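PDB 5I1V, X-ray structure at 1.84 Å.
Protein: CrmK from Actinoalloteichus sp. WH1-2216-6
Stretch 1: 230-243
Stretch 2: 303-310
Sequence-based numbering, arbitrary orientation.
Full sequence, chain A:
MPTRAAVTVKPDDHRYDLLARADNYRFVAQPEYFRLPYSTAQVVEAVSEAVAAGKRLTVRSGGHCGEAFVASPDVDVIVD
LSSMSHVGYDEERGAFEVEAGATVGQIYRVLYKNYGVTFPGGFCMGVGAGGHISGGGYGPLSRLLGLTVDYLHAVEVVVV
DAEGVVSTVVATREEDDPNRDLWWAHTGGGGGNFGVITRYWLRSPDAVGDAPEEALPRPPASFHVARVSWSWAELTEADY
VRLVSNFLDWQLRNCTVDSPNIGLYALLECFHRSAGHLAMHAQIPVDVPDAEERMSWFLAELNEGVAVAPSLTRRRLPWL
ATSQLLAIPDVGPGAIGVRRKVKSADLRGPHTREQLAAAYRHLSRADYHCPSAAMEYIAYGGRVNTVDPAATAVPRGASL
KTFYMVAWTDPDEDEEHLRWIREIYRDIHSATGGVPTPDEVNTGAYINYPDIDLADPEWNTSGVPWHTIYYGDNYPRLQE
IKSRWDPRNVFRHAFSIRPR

Stretch 1, residues 230-243: WSWAELTEADYVRL
Stretch 2 303-310: NEGVAVAP

This contact shows how a helix and the strand before it can hold an irregular segment through one carboxylate and a few apolar side chains, without backbone-to-backbone hydrogen bonds. In CrmK, strand 230-231 leads through a 3-10 segment, 232-234, to a helix from Glu 237, where Thr 236 OG1 accepts from Asp 239 N (3.1 Å). The facing segment runs antiparallel: CA atoms pair Trp 230 with Pro 310 (4.6 Å), Glu 234 with Val 308 (6.0 Å) and Asp 239 with Val 306 (5.1 Å).

Asp 239 (chi1 m, -74°) receives two backbone amides: Ala 307 N donates almost linearly to OD1 (3.1 Å, 174°), Val 308 N weakly to OD2 (3.4 Å, 141°). Val 308 (phi/psi -64/126, chi1 t) points toward stretch 1, its CG2 3.9 Å from Leu 235 CD1. Pro 310 CB lies over the Trp 230 five-membered ring, 3.5 Å from its centroid; that indole is m, chi2 -101°.

A type II turn, Asn 303 to Val 306, sets Gly 305 (phi/psi 80/9) against one face of the Arg 242 guanidinium, with Gly 305 CA 3.6 Å from Arg 242 NH1; an ideal CB there would clash with Arg 242 NH1. One water accepts from Ser 231 N (2.9 Å) and donates to Glu 234 OE1 (3.1 Å) and Ala 309 O (2.7 Å).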

# COMPACT_ATOMS: atom_id res chain seq x y z
N TRP A 230 -21.01 -11.52 -10.63
CA TRP A 230 -22.39 -11.94 -10.88
C TRP A 230 -23.30 -11.05 -10.05
O TRP A 230 -23.09 -10.89 -8.86
CB TRP A 230 -22.63 -13.39 -10.47
CG TRP A 230 -21.92 -14.43 -11.22
CD1 TRP A 230 -22.44 -15.21 -12.21
CD2 TRP A 230 -20.57 -14.86 -11.03
NE1 TRP A 230 -21.49 -16.09 -12.66
CE2 TRP A 230 -20.33 -15.90 -11.95
CE3 TRP A 230 -19.52 -14.44 -10.18
CZ2 TRP A 230 -19.08 -16.55 -12.05
CZ3 TRP A 230 -18.30 -15.10 -10.26
CH2 TRP A 230 -18.10 -16.15 -11.19
N SER A 231 -24.33 -10.47 -10.65
CA SER A 231 -25.15 -9.49 -9.93
C SER A 231 -26.03 -10.20 -8.91
O SER A 231 -26.73 -11.16 -9.26
CB SER A 231 -26.00 -8.65 -10.90
OG SER A 231 -26.95 -7.88 -10.16
N TRP A 232 -26.03 -9.71 -7.67
CA TRP A 232 -26.95 -10.21 -6.67
C TRP A 232 -28.44 -9.95 -7.08
O TRP A 232 -29.32 -10.73 -6.73
CB TRP A 232 -26.70 -9.57 -5.30
CG TRP A 232 -25.94 -10.47 -4.40
CD1 TRP A 232 -24.60 -10.37 -4.04
CD2 TRP A 232 -26.43 -11.65 -3.75
NE1 TRP A 232 -24.27 -11.40 -3.21
CE2 TRP A 232 -25.36 -12.20 -3.02
CE3 TRP A 232 -27.68 -12.29 -3.71
CZ2 TRP A 232 -25.50 -13.35 -2.25
CZ3 TRP A 232 -27.83 -13.45 -2.93
CH2 TRP A 232 -26.73 -13.96 -2.21
N ALA A 233 -28.68 -8.87 -7.79
CA ALA A 233 -30.05 -8.52 -8.22
C ALA A 233 -30.64 -9.60 -9.13
O ALA A 233 -31.86 -9.66 -9.32
CB ALA A 233 -30.03 -7.19 -8.94
N GLU A 234 -29.76 -10.41 -9.73
CA GLU A 234 -30.17 -11.41 -10.69
C GLU A 234 -30.03 -12.83 -10.17
O GLU A 234 -30.28 -13.76 -10.88
CB GLU A 234 -29.36 -11.27 -11.97
CG GLU A 234 -29.74 -10.07 -12.79
CD GLU A 234 -28.56 -9.36 -13.41
OE1 GLU A 234 -27.62 -10.00 -13.95
OE2 GLU A 234 -28.58 -8.11 -13.37
N LEU A 235 -29.65 -12.98 -8.92
CA LEU A 235 -29.25 -14.27 -8.38
C LEU A 235 -30.42 -14.93 -7.66
O LEU A 235 -31.17 -14.25 -6.95
CB LEU A 235 -28.10 -14.02 -7.39
CG LEU A 235 -27.25 -15.15 -6.85
CD1 LEU A 235 -26.68 -16.01 -7.97
CD2 LEU A 235 -26.13 -14.52 -6.03
N THR A 236 -30.62 -16.22 -7.89
CA THR A 236 -31.55 -16.99 -7.08
C THR A 236 -30.77 -17.99 -6.23
O THR A 236 -29.60 -18.20 -6.46
CB THR A 236 -32.53 -17.82 -7.91
OG1 THR A 236 -31.82 -18.85 -8.61
CG2 THR A 236 -33.29 -16.92 -8.90
N GLU A 237 -31.46 -18.63 -5.29
CA GLU A 237 -30.84 -19.63 -4.47
C GLU A 237 -30.30 -20.75 -5.30
O GLU A 237 -29.18 -21.22 -5.06
CB GLU A 237 -31.79 -20.22 -3.42
CG GLU A 237 -31.09 -21.29 -2.60
CD GLU A 237 -31.99 -22.05 -1.67
OE1 GLU A 237 -32.62 -21.42 -0.83
OE2 GLU A 237 -32.04 -23.30 -1.78
N ALA A 238 -31.08 -21.20 -6.27
CA ALA A 238 -30.63 -22.31 -7.13
C ALA A 238 -29.41 -21.93 -7.95
O ALA A 238 -28.46 -22.71 -8.09
CB ALA A 238 -31.78 -22.76 -8.03
N ASP A 239 -29.40 -20.73 -8.51
CA ASP A 239 -28.18 -20.29 -9.21
C ASP A 239 -26.98 -20.23 -8.27
O ASP A 239 -25.90 -20.66 -8.65
CB ASP A 239 -28.33 -18.91 -9.85
CG ASP A 239 -29.19 -18.93 -11.09
OD1 ASP A 239 -29.44 -20.05 -11.63
OD2 ASP A 239 -29.59 -17.83 -11.54
N TYR A 240 -27.16 -19.66 -7.08
CA TYR A 240 -26.03 -19.62 -6.15
C TYR A 240 -25.49 -21.03 -5.90
O TYR A 240 -24.27 -21.25 -6.02
CB TYR A 240 -26.40 -18.95 -4.84
CG TYR A 240 -25.24 -18.95 -3.86
CD1 TYR A 240 -24.27 -17.97 -3.93
CD2 TYR A 240 -25.11 -19.96 -2.91
CE1 TYR A 240 -23.21 -17.96 -3.05
CE2 TYR A 240 -24.04 -19.96 -2.02
CZ TYR A 240 -23.10 -18.94 -2.10
OH TYR A 240 -22.00 -18.91 -1.27
N VAL A 241 -26.38 -21.97 -5.55
CA VAL A 241 -25.98 -23.34 -5.21
C VAL A 241 -25.27 -24.00 -6.40
O VAL A 241 -24.20 -24.60 -6.26
CB VAL A 241 -27.17 -24.21 -4.69
CG1 VAL A 241 -26.75 -25.68 -4.48
CG2 VAL A 241 -27.74 -23.65 -3.37
N ARG A 242 -25.80 -23.81 -7.59
CA ARG A 242 -25.19 -24.44 -8.76
C ARG A 242 -23.80 -23.84 -9.10
O ARG A 242 -22.82 -24.56 -9.31
CB ARG A 242 -26.10 -24.30 -9.95
CG ARG A 242 -25.52 -24.96 -11.19
CD ARG A 242 -25.36 -26.45 -11.00
NE ARG A 242 -24.74 -27.04 -12.18
CZ ARG A 242 -25.39 -27.52 -13.24
NH1 ARG A 242 -26.73 -27.47 -13.29
NH2 ARG A 242 -24.72 -28.03 -14.25
N LEU A 243 -23.74 -22.53 -9.13
CA LEU A 243 -22.49 -21.80 -9.36
C LEU A 243 -21.34 -22.20 -8.43
O LEU A 243 -20.26 -22.53 -8.87
CB LEU A 243 -22.72 -20.30 -9.24
CG LEU A 243 -21.44 -19.48 -9.35
CD1 LEU A 243 -20.80 -19.71 -10.71
CD2 LEU A 243 -21.73 -18.02 -9.10
N ASN A 303 -20.41 -21.48 -15.54
CA ASN A 303 -21.74 -21.07 -15.99
C ASN A 303 -22.73 -22.16 -16.32
O ASN A 303 -23.88 -21.86 -16.58
CB ASN A 303 -21.62 -20.26 -17.26
CG ASN A 303 -20.87 -18.99 -17.06
OD1 ASN A 303 -20.94 -18.36 -15.99
ND2 ASN A 303 -20.15 -18.58 -18.11
N GLU A 304 -22.32 -23.41 -16.39
CA GLU A 304 -23.28 -24.36 -16.91
C GLU A 304 -24.40 -24.63 -15.87
O GLU A 304 -24.15 -24.85 -14.69
CB GLU A 304 -22.61 -25.59 -17.57
CG GLU A 304 -21.78 -26.54 -16.74
CD GLU A 304 -20.73 -27.33 -17.57
OE1 GLU A 304 -20.43 -26.94 -18.72
OE2 GLU A 304 -20.17 -28.34 -17.06
N GLY A 305 -25.65 -24.49 -16.33
CA GLY A 305 -26.83 -24.61 -15.47
C GLY A 305 -27.16 -23.39 -14.62
O GLY A 305 -28.02 -23.47 -13.75
N VAL A 306 -26.49 -22.27 -14.87
CA VAL A 306 -26.58 -21.07 -14.02
C VAL A 306 -27.23 -19.98 -14.87
O VAL A 306 -26.70 -19.62 -15.91
CB VAL A 306 -25.15 -20.61 -13.58
CG1 VAL A 306 -25.19 -19.28 -12.84
CG2 VAL A 306 -24.51 -21.68 -12.73
N ALA A 307 -28.37 -19.46 -14.43
CA ALA A 307 -29.11 -18.49 -15.24
C ALA A 307 -28.43 -17.12 -15.33
O ALA A 307 -28.37 -16.57 -16.41
CB ALA A 307 -30.56 -18.35 -14.73
N VAL A 308 -27.90 -16.59 -14.22
CA VAL A 308 -27.25 -15.25 -14.21
C VAL A 308 -26.02 -15.27 -15.09
O VAL A 308 -25.14 -16.11 -14.89
CB VAL A 308 -26.68 -14.81 -12.83
CG1 VAL A 308 -26.51 -13.30 -12.79
CG2 VAL A 308 -27.53 -15.28 -11.68
N ALA A 309 -25.93 -14.35 -16.05
CA ALA A 309 -24.71 -14.23 -16.87
C ALA A 309 -23.78 -13.33 -16.08
O ALA A 309 -24.23 -12.31 -15.56
CB ALA A 309 -25.03 -13.57 -18.20
N PRO A 310 -22.49 -13.69 -15.99
CA PRO A 310 -21.58 -12.78 -15.29
C PRO A 310 -20.96 -11.71 -16.19
O PRO A 310 -20.81 -11.95 -17.38
CB PRO A 310 -20.47 -13.72 -14.83
CG PRO A 310 -20.40 -14.75 -15.92
CD PRO A 310 -21.82 -14.94 -16.40
O HOH W 1 -24.59 -10.65 -13.52
O HOH W 2 -22.08 -28.47 -14.35